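Local structure of NANS (YJHS), A 9-O-acetyl N-acetylneuraminic acid esterase (Escherichia coli O157:H7 EDL933, 3PT5) at residues A[27-32]-A[188-193]; A[34-38]-A[304-309]; A[89-93]-A[294-299]; A[192-196]-A[238-242]; A[278-282]-A[309-315]. The protein probably hydrolyses the 9-O-acetyl group of 9-O-acetyl-N-acetylneuraminate, as an SGNH-family esterase that lets E. coli grow on this host sialic acid. All coordinates share one frame; numbering follows the deposited sequence.

Contact 1 of 5, residues A[27-32]-A[188-193]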
# COMPACT_ATOMS: atom_id res chain seq x y z
N ALA A 27 -2.24 1.02 -3.59
CA ALA A 27 -1.65 2.15 -4.32
C ALA A 27 -1.70 3.43 -3.49
O ALA A 27 -2.40 3.53 -2.45
CB ALA A 27 -2.38 2.34 -5.65
N GLY A 28 -0.92 4.44 -3.93
CA GLY A 28 -0.85 5.70 -3.26
C GLY A 28 0.55 6.15 -2.97
O GLY A 28 1.47 5.84 -3.74
N GLN A 29 0.72 6.84 -1.83
CA GLN A 29 2.05 7.32 -1.45
C GLN A 29 2.58 6.61 -0.20
O GLN A 29 2.20 5.46 0.03
CB GLN A 29 2.12 8.85 -1.44
CG GLN A 29 1.28 9.60 -0.42
CD GLN A 29 1.22 11.08 -0.78
OE1 GLN A 29 0.18 11.56 -1.22
NE2 GLN A 29 2.34 11.78 -0.68
N SER A 30 3.45 7.25 0.57
CA SER A 30 4.20 6.54 1.60
C SER A 30 3.39 5.71 2.58
O SER A 30 3.83 4.63 2.95
CB SER A 30 5.11 7.50 2.39
OG SER A 30 4.34 8.44 3.09
N ASN A 31 2.22 6.20 3.00
CA ASN A 31 1.49 5.47 4.05
C ASN A 31 0.73 4.25 3.56
O ASN A 31 0.24 3.46 4.37
CB ASN A 31 0.65 6.43 4.90
CG ASN A 31 1.49 7.16 5.92
OD1 ASN A 31 2.33 6.53 6.60
ND2 ASN A 31 1.34 8.49 6.02
N ALA A 32 0.70 4.05 2.26
CA ALA A 32 0.14 2.85 1.64
C ALA A 32 1.15 1.70 1.60
O ALA A 32 0.77 0.55 1.43
CB ALA A 32 -0.32 3.14 0.23
N TRP A 188 -6.22 2.34 -1.30
CA TRP A 188 -5.60 3.61 -1.71
C TRP A 188 -5.28 4.42 -0.47
O TRP A 188 -6.19 4.68 0.30
CB TRP A 188 -6.64 4.37 -2.53
CG TRP A 188 -6.22 5.72 -2.97
CD1 TRP A 188 -6.65 6.91 -2.44
CD2 TRP A 188 -5.29 6.06 -4.01
NE1 TRP A 188 -6.06 7.97 -3.10
CE2 TRP A 188 -5.20 7.47 -4.05
CE3 TRP A 188 -4.49 5.31 -4.90
CZ2 TRP A 188 -4.38 8.16 -4.96
CZ3 TRP A 188 -3.66 6.00 -5.80
CH2 TRP A 188 -3.63 7.40 -5.83
N MET A 189 -4.02 4.85 -0.28
CA MET A 189 -3.72 5.82 0.78
C MET A 189 -2.84 6.85 0.16
O MET A 189 -1.68 6.57 -0.13
CB MET A 189 -3.00 5.19 1.99
CG MET A 189 -3.93 4.28 2.74
SD MET A 189 -3.22 3.36 4.08
CE MET A 189 -2.91 4.66 5.27
N GLN A 190 -3.41 8.02 -0.06
CA GLN A 190 -2.72 9.10 -0.73
C GLN A 190 -3.38 10.42 -0.39
O GLN A 190 -4.58 10.49 -0.14
CB GLN A 190 -2.79 8.87 -2.23
CG GLN A 190 -1.84 9.73 -3.03
CD GLN A 190 -2.38 11.11 -3.30
OE1 GLN A 190 -3.58 11.28 -3.43
NE2 GLN A 190 -1.49 12.10 -3.41
N GLY A 191 -2.56 11.46 -0.36
CA GLY A 191 -3.05 12.82 -0.20
C GLY A 191 -2.06 13.73 0.48
O GLY A 191 -2.08 14.95 0.28
N GLU A 192 -1.18 13.12 1.27
CA GLU A 192 -0.28 13.88 2.17
C GLU A 192 0.44 15.03 1.46
O GLU A 192 0.42 16.15 1.95
CB GLU A 192 0.78 12.96 2.74
CG GLU A 192 0.30 12.03 3.87
CD GLU A 192 -0.28 10.71 3.39
OE1 GLU A 192 -0.43 10.48 2.18
OE2 GLU A 192 -0.60 9.86 4.29
N PHE A 193 1.11 14.74 0.36
CA PHE A 193 1.90 15.82 -0.30
C PHE A 193 1.01 16.88 -0.90
O PHE A 193 1.35 18.07 -0.91
CB PHE A 193 2.88 15.26 -1.33
CG PHE A 193 4.20 14.87 -0.74
CD1 PHE A 193 4.29 14.41 0.58
CD2 PHE A 193 5.37 14.96 -1.49
CE1 PHE A 193 5.50 14.06 1.12
CE2 PHE A 193 6.59 14.62 -0.94
CZ PHE A 193 6.66 14.17 0.36
O HOH W 1 -0.05 7.70 1.85
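A buried parallel strand pairing joins A27 and G28, at the end of strand 20-28, to W188 and M189, at the end of strand 182-189, and carries on into the loops that leave both strands. M189 is straddled: its N donates to A27 O at 3.0 Å, and its O accepts from Q29 N at the same separation. W188 lies on the A27 face of the sheet, its CG anti to the backbone N (chi1 176°), which slides the indole along the neighbouring strand; G28 CA sits 4.1 Å from the centroid of the six-membered ring, a CH-pi contact over the face. On the other face M189 CB packs on A32 CB.

Past the strands, Q29 reaches across with an extended chain. Its OE1 accepts from G191 N (2.9 Å), with a weak bond from Q190 NE2 beside it, the two amide planes almost parallel. Q190 itself is positioned by H203 and D194. N31 ND2 meets E192 OE2 at 2.9 Å; the bond is nearly straight (177°), lies in the amide plane and lands above the carboxylate plane. T238 also donates to OE2, while S311 O and F313 N bind the N31 amide. Water 1 bridges the two segments, accepting from N31 N and donating to M189 O and E192 OE1.

The sequence G28-Q29-S30-N31 at the carboxyl edge of a central parallel strand is consistent with the first conserved block of the SGNH hydrolases, where the family's nucleophilic serine is found.

Contact 2 of 5, residues A[34-38]-A[304-309]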
# COMPACT_ATOMS: atom_id res chain seq x y z
N ALA A 34 5.65 0.46 2.50
CA ALA A 34 6.50 0.11 3.59
C ALA A 34 7.30 1.31 4.10
O ALA A 34 8.43 1.53 3.69
CB ALA A 34 7.44 -1.03 3.14
N TYR A 35 6.68 2.09 4.98
CA TYR A 35 7.36 3.18 5.66
C TYR A 35 7.40 2.98 7.17
O TYR A 35 7.85 3.83 7.88
CB TYR A 35 6.76 4.52 5.29
CG TYR A 35 7.43 5.15 4.07
CD1 TYR A 35 7.20 4.64 2.79
CD2 TYR A 35 8.31 6.23 4.20
CE1 TYR A 35 7.77 5.22 1.68
CE2 TYR A 35 8.90 6.81 3.09
CZ TYR A 35 8.63 6.29 1.83
OH TYR A 35 9.23 6.91 0.72
N GLY A 36 6.97 1.81 7.66
CA GLY A 36 7.20 1.47 9.07
C GLY A 36 8.67 1.24 9.36
O GLY A 36 9.31 0.43 8.68
N GLU A 37 9.20 1.97 10.35
CA GLU A 37 10.65 1.90 10.65
C GLU A 37 11.05 0.88 11.71
O GLU A 37 12.25 0.59 11.86
CB GLU A 37 11.19 3.29 10.99
CG GLU A 37 11.35 4.18 9.79
CD GLU A 37 11.72 5.60 10.15
OE1 GLU A 37 11.81 5.97 11.37
OE2 GLU A 37 11.94 6.37 9.21
N GLY A 38 10.09 0.35 12.47
CA GLY A 38 10.39 -0.69 13.42
C GLY A 38 10.74 -2.01 12.72
O GLY A 38 10.30 -2.27 11.60
N TRP A 304 17.17 6.28 8.60
CA TRP A 304 15.70 6.43 8.65
C TRP A 304 15.16 6.89 7.30
O TRP A 304 15.94 7.17 6.39
CB TRP A 304 15.25 7.32 9.81
CG TRP A 304 15.64 8.78 9.77
CD1 TRP A 304 15.80 9.58 8.67
CD2 TRP A 304 15.80 9.62 10.90
NE1 TRP A 304 16.07 10.87 9.07
CE2 TRP A 304 16.09 10.92 10.43
CE3 TRP A 304 15.74 9.41 12.29
CZ2 TRP A 304 16.30 12.00 11.29
CZ3 TRP A 304 15.98 10.48 13.13
CH2 TRP A 304 16.27 11.74 12.63
N THR A 305 13.84 6.96 7.17
CA THR A 305 13.24 7.35 5.92
C THR A 305 13.33 8.88 5.87
O THR A 305 14.26 9.43 5.27
CB THR A 305 11.80 6.80 5.76
OG1 THR A 305 11.00 7.19 6.87
CG2 THR A 305 11.85 5.27 5.65
N THR A 306 12.44 9.52 6.61
CA THR A 306 12.21 10.94 6.53
C THR A 306 12.55 11.57 7.91
O THR A 306 12.30 10.95 8.95
CB THR A 306 10.72 11.15 6.13
OG1 THR A 306 10.57 10.90 4.71
CG2 THR A 306 10.22 12.52 6.50
N ALA A 307 13.15 12.76 7.92
CA ALA A 307 13.43 13.44 9.18
C ALA A 307 12.18 13.68 10.04
O ALA A 307 12.24 13.61 11.27
CB ALA A 307 14.22 14.74 8.94
N LEU A 308 11.04 13.94 9.39
CA LEU A 308 9.75 14.06 10.07
C LEU A 308 9.23 12.68 10.45
O LEU A 308 8.75 11.95 9.59
CB LEU A 308 8.72 14.74 9.15
CG LEU A 308 8.84 16.26 8.96
CD1 LEU A 308 7.87 16.76 7.88
CD2 LEU A 308 8.61 17.02 10.28
N ARG A 309 9.33 12.31 11.72
CA ARG A 309 9.04 10.92 12.13
C ARG A 309 7.55 10.61 12.12
O ARG A 309 7.15 9.52 11.69
CB ARG A 309 9.61 10.62 13.53
CG ARG A 309 11.07 11.13 13.77
CD ARG A 309 12.07 10.58 12.74
NE ARG A 309 12.21 9.11 12.76
CZ ARG A 309 12.80 8.41 13.75
NH1 ARG A 309 13.26 9.04 14.83
NH2 ARG A 309 12.90 7.09 13.66
O HOH W 2 11.22 8.83 10.12
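E37 and W304 bring their CA atoms no closer than 7.1 Å and Y35 and T305 are 7.2 Å apart, both segments being irregular loop, so side chains do the joining. E37 CG lies anti to its own carbonyl carbon and the rest of the chain is extended, which delivers the carboxylate to the loop 304-309. OE2 is held by a single residue from both sides: T305 N donates at 2.8 Å, almost straight (171°), and T305 OG1 donates at 2.7 Å on the anti side, the two arriving from opposite faces of the carboxylate plane. With chi1 at 55°, OG1 lies between its own backbone N and carbonyl carbon, so hydroxyl and N-H can both turn to the same oxygen.

OE1 faces R309. NH2 makes the salt bridge at 2.8 Å, within the guanidinium plane and nearly along the C-O bond of the acid, and NE adds a weak bond. This acid-arginine clasp ties the loop that follows the central strand 20-28 of the SGNH-type sheet to the loop that leads into helix 315-335. Several donors on one buried carboxylate would be expected to favour its ionised form. Water 2 links the same groups, donating to E37 OE2 and T306 O and accepting from R309 NE.

W304 covers one face of the R309 guanidinium, its CE3 3.4 Å above the centre, and R309 NH2 also bonds to S296 O. Y35 adds apolar packing, CD2 resting 3.9 Å from T305 CB, while its hydroxyl bonds to Q84.

Contact 3 of 5, residues A[89-93]-A[294-299]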
# COMPACT_ATOMS: atom_id res chain seq x y z
N TYR A 89 16.32 -0.14 3.20
CA TYR A 89 16.26 0.74 4.35
C TYR A 89 16.25 -0.09 5.64
O TYR A 89 15.25 -0.07 6.37
CB TYR A 89 15.00 1.59 4.29
CG TYR A 89 15.09 2.75 3.33
CD1 TYR A 89 14.86 2.57 1.98
CD2 TYR A 89 15.38 4.03 3.80
CE1 TYR A 89 14.89 3.65 1.08
CE2 TYR A 89 15.41 5.12 2.91
CZ TYR A 89 15.20 4.91 1.56
OH TYR A 89 15.25 5.97 0.67
N HIS A 90 17.32 -0.83 5.91
CA HIS A 90 17.34 -1.75 7.03
C HIS A 90 17.31 -1.04 8.36
O HIS A 90 17.90 0.05 8.52
CB HIS A 90 18.59 -2.64 7.02
CG HIS A 90 18.84 -3.32 5.71
ND1 HIS A 90 17.84 -3.95 4.99
CD2 HIS A 90 19.98 -3.48 4.99
CE1 HIS A 90 18.35 -4.45 3.87
NE2 HIS A 90 19.65 -4.20 3.86
N HIS A 91 16.65 -1.69 9.32
CA HIS A 91 16.72 -1.28 10.70
C HIS A 91 18.14 -1.56 11.23
O HIS A 91 18.74 -2.58 10.88
CB HIS A 91 15.70 -2.11 11.48
CG HIS A 91 15.48 -1.62 12.86
ND1 HIS A 91 16.33 -1.93 13.90
CD2 HIS A 91 14.51 -0.83 13.39
CE1 HIS A 91 15.89 -1.38 15.01
NE2 HIS A 91 14.78 -0.70 14.73
N PRO A 92 18.71 -0.64 12.02
CA PRO A 92 20.08 -0.90 12.56
C PRO A 92 20.28 -2.25 13.27
O PRO A 92 21.39 -2.79 13.28
CB PRO A 92 20.31 0.24 13.57
CG PRO A 92 19.09 1.13 13.50
CD PRO A 92 18.14 0.65 12.45
N LEU A 93 19.23 -2.77 13.89
CA LEU A 93 19.32 -3.99 14.71
C LEU A 93 18.77 -5.21 13.96
O LEU A 93 18.43 -6.23 14.58
CB LEU A 93 18.60 -3.80 16.05
CG LEU A 93 18.92 -2.55 16.88
CD1 LEU A 93 18.08 -2.58 18.16
CD2 LEU A 93 20.45 -2.38 17.18
N TYR A 294 12.18 -4.24 18.03
CA TYR A 294 12.82 -2.97 18.34
C TYR A 294 12.25 -1.94 17.36
O TYR A 294 12.22 -2.17 16.14
CB TYR A 294 14.36 -3.10 18.24
CG TYR A 294 14.92 -4.07 19.26
CD1 TYR A 294 15.12 -3.67 20.60
CD2 TYR A 294 15.23 -5.37 18.91
CE1 TYR A 294 15.61 -4.56 21.54
CE2 TYR A 294 15.73 -6.28 19.88
CZ TYR A 294 15.91 -5.86 21.18
OH TYR A 294 16.40 -6.80 22.10
N GLY A 295 11.70 -0.88 17.93
CA GLY A 295 10.95 0.13 17.17
C GLY A 295 11.85 1.17 16.58
O GLY A 295 13.07 1.04 16.55
N SER A 296 11.22 2.23 16.12
CA SER A 296 11.89 3.28 15.34
C SER A 296 12.90 4.13 16.11
O SER A 296 13.71 4.83 15.49
CB SER A 296 10.83 4.19 14.75
OG SER A 296 10.16 4.86 15.81
N ALA A 297 12.88 4.03 17.45
CA ALA A 297 13.74 4.85 18.29
C ALA A 297 15.21 4.58 17.99
O ALA A 297 16.03 5.46 18.22
CB ALA A 297 13.45 4.57 19.76
N TYR A 298 15.51 3.40 17.43
CA TYR A 298 16.89 3.00 17.14
C TYR A 298 17.44 3.56 15.84
O TYR A 298 18.64 3.48 15.57
CB TYR A 298 17.04 1.47 17.18
CG TYR A 298 17.01 0.94 18.59
CD1 TYR A 298 18.17 0.94 19.37
CD2 TYR A 298 15.82 0.48 19.16
CE1 TYR A 298 18.18 0.48 20.65
CE2 TYR A 298 15.81 0.01 20.51
CZ TYR A 298 17.02 0.03 21.23
OH TYR A 298 17.10 -0.41 22.53
N ARG A 299 16.56 4.12 15.01
CA ARG A 299 16.99 4.71 13.74
C ARG A 299 17.58 6.11 13.91
O ARG A 299 17.33 6.80 14.89
CB ARG A 299 15.85 4.74 12.73
CG ARG A 299 15.39 3.35 12.34
CD ARG A 299 14.92 3.27 10.91
NE ARG A 299 14.35 1.98 10.56
CZ ARG A 299 14.40 1.45 9.33
NH1 ARG A 299 13.84 0.28 9.05
NH2 ARG A 299 15.07 2.08 8.37
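R299 and H91 carry the polar part of this loop-to-loop contact, each aiming its side chain at a backbone carbonyl of the other segment. The guanidinium grips Y89 O end-on: NH2 at 2.9 Å and NH1 at 3.0 Å share the one oxygen, which lies close to the guanidinium plane, and both arrive from the same face of the carbonyl. In the reverse direction H91 NE2 donates to G295 O at 3.0 Å, nearly straight (173°) and in the plane of the imidazole, although it approaches from above the carbonyl plane.

Beside them is an apolar patch. L93 CD1 stands over the middle of the Y298 ring, 3.7 Å from its centroid, and the same methyl makes an off-centre CH-pi contact with Y294, so it sits in the corner formed by the two tyrosines. At the margin of the patch P92 CG lies 3.2 Å from the carbonyl oxygen Y298 O.

What sets the imidazole is a short turn of its own segment. With CG anti to the backbone N (chi1 -169°), the ring folds back so that H91 ND1 accepts from L93 N at 3.0 Å; one nitrogen accepting and the other donating suits a neutral ring, although the proton count is inferred. The arginine is fixed further out, NE by E37 O and NH2 by N303 O, and G295 N is held by D287.

Toward the periphery of the molecule, with its centre about 21 Å from the centre of the chain, the contact pins the loop between strand 73-75 and helix 107-114 to the long loop between strand 265-268 and helix 315-335.

Contact 4 of 5, residues A[192-196]-A[238-242]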
# COMPACT_ATOMS: atom_id res chain seq x y z
N GLU A 192 -1.18 13.12 1.27
CA GLU A 192 -0.28 13.88 2.17
C GLU A 192 0.44 15.03 1.46
O GLU A 192 0.42 16.15 1.95
CB GLU A 192 0.78 12.96 2.74
CG GLU A 192 0.30 12.03 3.87
CD GLU A 192 -0.28 10.71 3.39
OE1 GLU A 192 -0.43 10.48 2.18
OE2 GLU A 192 -0.60 9.86 4.29
N PHE A 193 1.11 14.74 0.36
CA PHE A 193 1.90 15.82 -0.30
C PHE A 193 1.01 16.88 -0.90
O PHE A 193 1.35 18.07 -0.91
CB PHE A 193 2.88 15.26 -1.33
CG PHE A 193 4.20 14.87 -0.74
CD1 PHE A 193 4.29 14.41 0.58
CD2 PHE A 193 5.37 14.96 -1.49
CE1 PHE A 193 5.50 14.06 1.12
CE2 PHE A 193 6.59 14.62 -0.94
CZ PHE A 193 6.66 14.17 0.36
N ASP A 194 -0.15 16.46 -1.37
CA ASP A 194 -1.12 17.43 -1.92
C ASP A 194 -1.67 18.39 -0.86
O ASP A 194 -2.06 19.51 -1.18
CB ASP A 194 -2.24 16.73 -2.69
CG ASP A 194 -1.77 16.18 -4.03
OD1 ASP A 194 -1.22 16.96 -4.85
OD2 ASP A 194 -1.97 14.97 -4.29
N LEU A 195 -1.67 17.98 0.41
CA LEU A 195 -2.08 18.85 1.50
C LEU A 195 -1.23 20.10 1.60
O LEU A 195 -1.67 21.12 2.14
CB LEU A 195 -1.97 18.15 2.84
CG LEU A 195 -2.83 16.92 3.09
CD1 LEU A 195 -2.38 16.26 4.40
CD2 LEU A 195 -4.27 17.33 3.17
N MET A 196 0.02 20.01 1.14
CA MET A 196 1.00 21.07 1.31
C MET A 196 0.99 22.12 0.22
O MET A 196 1.55 23.19 0.40
CB MET A 196 2.40 20.47 1.38
CG MET A 196 2.60 19.61 2.60
SD MET A 196 4.32 19.15 2.79
CE MET A 196 4.42 17.74 1.76
N THR A 238 -4.81 9.36 7.14
CA THR A 238 -3.39 9.66 7.29
C THR A 238 -3.07 9.86 8.78
O THR A 238 -3.96 9.68 9.63
CB THR A 238 -2.98 10.87 6.43
OG1 THR A 238 -1.55 11.05 6.48
CG2 THR A 238 -3.68 12.13 6.87
N THR A 239 -1.81 10.18 9.09
CA THR A 239 -1.39 10.32 10.49
C THR A 239 -1.78 11.65 11.10
O THR A 239 -2.11 12.61 10.39
CB THR A 239 0.14 10.18 10.68
OG1 THR A 239 0.77 11.41 10.33
CG2 THR A 239 0.67 9.05 9.84
N TRP A 240 -1.64 11.73 12.42
CA TRP A 240 -2.03 12.92 13.15
C TRP A 240 -1.21 14.12 12.74
O TRP A 240 -1.71 15.24 12.82
CB TRP A 240 -1.89 12.69 14.66
CG TRP A 240 -0.51 12.40 15.19
CD1 TRP A 240 -0.00 11.15 15.50
CD2 TRP A 240 0.49 13.35 15.57
NE1 TRP A 240 1.27 11.28 16.03
CE2 TRP A 240 1.59 12.61 16.09
CE3 TRP A 240 0.57 14.76 15.53
CZ2 TRP A 240 2.77 13.24 16.53
CZ3 TRP A 240 1.75 15.37 15.97
CH2 TRP A 240 2.83 14.61 16.46
N TYR A 241 0.03 13.89 12.31
CA TYR A 241 0.90 15.00 11.85
C TYR A 241 0.22 15.80 10.73
O TYR A 241 0.14 17.07 10.77
CB TYR A 241 2.27 14.46 11.38
CG TYR A 241 3.02 15.54 10.62
CD1 TYR A 241 3.67 16.57 11.31
CD2 TYR A 241 3.00 15.59 9.24
CE1 TYR A 241 4.32 17.59 10.64
CE2 TYR A 241 3.65 16.62 8.54
CZ TYR A 241 4.29 17.62 9.26
OH TYR A 241 4.92 18.63 8.60
N TRP A 242 -0.26 15.07 9.72
CA TRP A 242 -0.83 15.69 8.52
C TRP A 242 -2.17 16.37 8.82
O TRP A 242 -2.43 17.49 8.41
CB TRP A 242 -0.99 14.60 7.46
CG TRP A 242 0.32 14.05 7.00
CD1 TRP A 242 0.90 12.84 7.37
CD2 TRP A 242 1.27 14.71 6.16
NE1 TRP A 242 2.11 12.70 6.75
CE2 TRP A 242 2.39 13.82 6.01
CE3 TRP A 242 1.29 15.95 5.50
CZ2 TRP A 242 3.50 14.13 5.23
CZ3 TRP A 242 2.42 16.27 4.70
CH2 TRP A 242 3.51 15.35 4.58
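E192 meets T238 and W242 with different parts of one side chain. Its CG is set down on the indole face, 3.4 Å from the centroid of the five-membered ring and only 7° off the normal, a CH-pi contact; the bend at chi2 (88°) then turns the carboxylate off the ring and up to T238. There T238 OG1 donates to E192 OE2 at 2.7 Å, on the anti side and somewhat out of the carboxylate plane. F193 brings CD1 to the far rim of the indole, 4.2 Å from W242 CH2. L195, three residues on from E192, rests CD1 3.7 Å from W242 CB. M196 wraps round the same rim, its CE at the ring edge 3.8 Å from W242 CH2, and its SD beside the six-membered ring makes an edge-on Met-aromatic contact.

The opposite face of W242 is covered by Y241 CD2, and NE1 is taken up by S311 O. W242 sits in the first turn of helix 240-245, with T239 at the N-cap position, its OG1 accepting a weak bond from Y241 N. The helix docks on the Q190-G191-E192 loop after central strand 182-189, consistent with a conserved-block loop of the SGNH hydrolases.

Contact 5 of 5, residues A[278-282]-A[309-315]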
# COMPACT_ATOMS: atom_id res chain seq x y z
N LEU A 278 0.57 5.97 16.88
CA LEU A 278 0.59 5.08 15.70
C LEU A 278 1.67 5.38 14.67
O LEU A 278 1.66 4.80 13.57
CB LEU A 278 -0.77 4.98 14.99
CG LEU A 278 -1.97 4.50 15.80
CD1 LEU A 278 -3.15 4.29 14.88
CD2 LEU A 278 -1.62 3.20 16.54
N THR A 279 2.55 6.31 14.98
CA THR A 279 3.54 6.71 13.99
C THR A 279 4.95 6.26 14.34
O THR A 279 5.20 5.73 15.44
CB THR A 279 3.61 8.26 13.81
OG1 THR A 279 4.24 8.87 14.96
CG2 THR A 279 2.20 8.83 13.58
N ASN A 280 5.88 6.54 13.43
CA ASN A 280 7.31 6.35 13.70
C ASN A 280 7.91 7.31 14.72
O ASN A 280 9.10 7.19 15.04
CB ASN A 280 8.12 6.44 12.40
CG ASN A 280 7.94 5.25 11.49
OD1 ASN A 280 7.79 4.11 11.96
ND2 ASN A 280 8.02 5.50 10.18
N ALA A 281 7.14 8.26 15.26
CA ALA A 281 7.67 9.08 16.36
C ALA A 281 8.16 8.11 17.46
O ALA A 281 7.43 7.21 17.83
CB ALA A 281 6.60 9.97 16.92
N PRO A 282 9.43 8.26 17.91
CA PRO A 282 9.97 7.21 18.81
C PRO A 282 9.09 6.87 20.00
O PRO A 282 8.95 5.69 20.36
CB PRO A 282 11.29 7.82 19.26
CG PRO A 282 11.76 8.52 18.00
CD PRO A 282 10.50 9.14 17.42
N ARG A 309 9.33 12.31 11.72
CA ARG A 309 9.04 10.92 12.13
C ARG A 309 7.55 10.61 12.12
O ARG A 309 7.15 9.52 11.69
CB ARG A 309 9.61 10.62 13.53
CG ARG A 309 11.07 11.13 13.77
CD ARG A 309 12.07 10.58 12.74
NE ARG A 309 12.21 9.11 12.76
CZ ARG A 309 12.80 8.41 13.75
NH1 ARG A 309 13.26 9.04 14.83
NH2 ARG A 309 12.90 7.09 13.66
N SER A 310 6.75 11.57 12.58
CA SER A 310 5.30 11.42 12.78
C SER A 310 4.50 11.43 11.46
O SER A 310 3.28 11.24 11.46
CB SER A 310 4.78 12.55 13.70
OG SER A 310 5.10 13.80 13.12
N SER A 311 5.19 11.59 10.34
CA SER A 311 4.50 11.63 9.08
C SER A 311 4.09 10.27 8.52
O SER A 311 3.28 10.20 7.56
CB SER A 311 5.36 12.37 8.05
OG SER A 311 6.59 11.69 7.86
N HIS A 312 4.65 9.21 9.10
CA HIS A 312 4.32 7.85 8.68
C HIS A 312 3.89 6.94 9.83
O HIS A 312 4.40 7.05 10.97
CB HIS A 312 5.50 7.17 7.99
CG HIS A 312 6.18 8.04 7.03
ND1 HIS A 312 7.36 8.69 7.11
CD2 HIS A 312 5.67 8.29 5.77
CE1 HIS A 312 7.54 9.34 5.92
NE2 HIS A 312 6.50 9.10 5.13
N PHE A 313 2.97 6.03 9.50
CA PHE A 313 2.53 5.02 10.48
C PHE A 313 3.63 4.03 10.79
O PHE A 313 4.48 3.75 9.94
CB PHE A 313 1.34 4.26 9.96
CG PHE A 313 0.10 5.09 9.83
CD1 PHE A 313 -0.61 5.50 10.98
CD2 PHE A 313 -0.38 5.38 8.56
CE1 PHE A 313 -1.78 6.26 10.84
CE2 PHE A 313 -1.57 6.11 8.40
CZ PHE A 313 -2.24 6.55 9.54
N SER A 314 3.63 3.55 12.04
CA SER A 314 4.66 2.62 12.53
C SER A 314 4.47 1.22 11.96
O SER A 314 3.39 0.86 11.47
CB SER A 314 4.63 2.54 14.07
OG SER A 314 3.37 1.95 14.52
N SER A 315 5.52 0.40 12.08
CA SER A 315 5.40 -1.00 11.70
C SER A 315 4.31 -1.71 12.52
O SER A 315 3.52 -2.47 11.97
CB SER A 315 6.74 -1.70 11.93
OG SER A 315 7.75 -1.05 11.17
O HOH W 3 7.73 1.74 13.28
O HOH W 4 8.56 8.35 9.66
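T279 holds OG1 at a chi1 of 72°, turned back over its own chain to accept from A281 N at 3.0 Å, while N280, with CG beside its backbone N (chi1 -72°), sends its amide along the opposite loop. The first is an ST turn, whose OG1 also bonds to E284; around it the backbones form a single beta bridge between T279 and F313, whose CA atoms lie just 4.0 Å apart. Two bonds frame the bridge. N280 N donates to H312 O at 2.9 Å, nearly along the C=O axis, and S314 N donates to L278 O at 2.8 Å from a tilted position. L278 O also lies at the edge of the F313 ring, in its plane, with CD1 at 3.5 Å.

S314 then N-caps helix 315-335, its OG bonding to A317 N, so the bridge is fastened right at the start of that helix. R309 lies over the other end of 278-282: N280 O is above one face of the guanidinium that salt-bridges E37, and P282 CG packs 3.5 Å from R309 NH1. N280 ND2 bonds to Y35 O and OD1 accepts from E37 N. Water 3 donates to OD1 and accepts from S315 N. In H312, consistent with the histidine block of SGNH hydrolases, ND1 lies 2.8 Å from water 4, which accepts from N280 ND2 and donates to R309 O at 2.7 Å.

How the contacts relate
From the N terminus, 27-32 waits for 188-193, where contact 1 closes across the middle of the sheet. The chain first passes 34-38, whose partner 304-309 makes contact 2 a wide loop, and 89-93, whose partner 294-299 makes contact 3 nested inside it. Contact 1 crosses both. Contact 4 starts where contact 1 ends, sharing E192 and F193, and closes at 238-242, nested within contacts 2 and 3. Contact 5 opens last; it crosses 2 and 3 and shares R309 with contact 2. Residues 309-315 gather the others: S310 and S311 bond to contact 4, S311 and F313 to N31, joining the carboxyl ends of the central strands to the start of helix 315-335.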